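Local coordinates for uncharacterized protein SAV2460 (PDB 2QNG), which is of unknown function but binds calcium ions and belongs to the TerD family, some of whose members are linked to tellurite resistance, at residues V70-F73 with D74-S77. Residues are numbered along the deposited sequence; the frame is centred on the assembly and turned at random.
Sequences VVHF and DSRS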
loop_
_atom_site.group_PDB
_atom_site.type_symbol
_atom_site.label_atom_id
_atom_site.label_comp_id
_atom_site.label_asym_id
_atom_site.label_seq_id
_atom_site.Cartn_x
_atom_site.Cartn_y
_atom_site.Cartn_z
ATOM N N VAL A 70 1.439 -2.738 11.335
ATOM C CA VAL A 70 1.091 -2.838 9.928
ATOM C C VAL A 70 -0.320 -3.392 9.748
ATOM O O VAL A 70 -0.818 -4.155 10.595
ATOM C CB VAL A 70 2.090 -3.723 9.134
ATOM C CG1 VAL A 70 3.513 -3.195 9.259
ATOM C CG2 VAL A 70 2.035 -5.141 9.578
ATOM N N VAL A 71 -0.944 -2.980 8.641
ATOM C CA VAL A 71 -2.310 -3.407 8.301
ATOM C C VAL A 71 -2.281 -4.036 6.920
ATOM O O VAL A 71 -1.729 -3.465 5.971
ATOM C CB VAL A 71 -3.305 -2.219 8.289
ATOM C CG1 VAL A 71 -4.743 -2.705 8.032
ATOM C CG2 VAL A 71 -3.242 -1.474 9.634
ATOM N N HIS A 72 -2.860 -5.229 6.843
ATOM C CA HIS A 72 -3.025 -5.947 5.582
ATOM C C HIS A 72 -4.088 -7.012 5.821
ATOM O O HIS A 72 -4.707 -7.049 6.900
ATOM C CB HIS A 72 -1.689 -6.537 5.078
ATOM C CG HIS A 72 -0.978 -7.403 6.081
ATOM N ND1 HIS A 72 -1.480 -8.612 6.531
ATOM C CD2 HIS A 72 0.196 -7.221 6.730
ATOM C CE1 HIS A 72 -0.637 -9.139 7.403
ATOM N NE2 HIS A 72 0.393 -8.319 7.534
ATOM N N PHE A 73 -4.332 -7.841 4.819
ATOM C CA PHE A 73 -5.510 -8.732 4.882
ATOM C C PHE A 73 -5.482 -9.670 6.111
ATOM O O PHE A 73 -6.535 -10.145 6.562
ATOM C CB PHE A 73 -5.643 -9.527 3.578
ATOM C CG PHE A 73 -4.783 -10.728 3.538
ATOM C CD1 PHE A 73 -5.308 -11.974 3.861
ATOM C CD2 PHE A 73 -3.426 -10.620 3.202
ATOM C CE1 PHE A 73 -4.500 -13.108 3.842
ATOM C CE2 PHE A 73 -2.597 -11.750 3.185
ATOM C CZ PHE A 73 -3.145 -12.995 3.513
ATOM N N ASP A 74 -4.303 -9.921 6.656
ATOM C CA ASP A 74 -4.210 -10.777 7.829
ATOM C C ASP A 74 -3.775 -10.048 9.105
ATOM O O ASP A 74 -3.334 -10.673 10.072
ATOM C CB ASP A 74 -3.276 -11.967 7.543
ATOM C CG ASP A 74 -3.590 -13.165 8.407
ATOM O OD1 ASP A 74 -4.791 -13.486 8.578
ATOM O OD2 ASP A 74 -2.622 -13.780 8.920
ATOM N N SER A 75 -3.917 -8.725 9.121
ATOM C CA SER A 75 -3.469 -7.934 10.258
ATOM C C SER A 75 -4.329 -6.678 10.362
ATOM O O SER A 75 -4.093 -5.735 9.638
ATOM C CB SER A 75 -2.000 -7.553 10.083
ATOM O OG SER A 75 -1.536 -6.744 11.150
ATOM N N ARG A 76 -5.356 -6.697 11.216
ATOM C CA ARG A 76 -6.200 -5.510 11.481
ATOM C C ARG A 76 -5.473 -4.436 12.248
ATOM O O ARG A 76 -4.617 -4.736 13.060
ATOM C CB ARG A 76 -7.455 -5.899 12.292
ATOM C CG ARG A 76 -8.404 -6.810 11.509
ATOM C CD ARG A 76 -9.461 -7.505 12.368
ATOM N NE ARG A 76 -10.383 -6.590 13.050
ATOM C CZ ARG A 76 -11.574 -6.204 12.566
ATOM N NH1 ARG A 76 -11.976 -6.609 11.369
ATOM N NH2 ARG A 76 -12.368 -5.400 13.284
ATOM N N SER A 77 -5.855 -3.175 11.986
ATOM C CA SER A 77 -5.363 -2.067 12.800
ATOM C C SER A 77 -5.797 -2.251 14.254
ATOM O O SER A 77 -6.896 -2.715 14.513
ATOM C CB SER A 77 -5.986 -0.764 12.314
ATOM O OG SER A 77 -5.758 0.257 13.264
HETATM O O HOH W 1 -2.013 -3.945 13.095
#
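His72 and Ser75 face each other as the end residues of a type I beta turn, which reverses the chain just beyond edge strand 69-71 of a TerD-domain beta-sheet. A single antiparallel hydrogen-bonded pair closes it: Ser75 N reaches His72 O at 2.9 Å and His72 N reaches Ser75 O at 3.1 Å. Side chains reinforce the backbone. With CG set between its own N and carbonyl carbon (chi1 54°), the imidazole of His72 stands beside the turn, where ND1 accepts a hydrogen bond from Asp74 N at 3.1 Å, 15° out of the ring plane. Ser75 CB lies over one face of that ring, 3.6 Å from the centroid, in a CH-pi contact. Were His72 replaced by alanine, the Asp74 amide would probably lose its acceptor, and Ser75 CB the ring face on which it packs. At the tip, Asp74 CB sits over the centre of the Phe73 ring; Phe73 also touches Asp52, a calcium ligand, so the turn borders that metal site. Back on the strand, Val70 O receives two donors. One is a water that also donates to Arg76 O; the other is Ser75 OG, swung opposite its backbone N (chi1 178°) and donating to Val70 O at 2.7 Å.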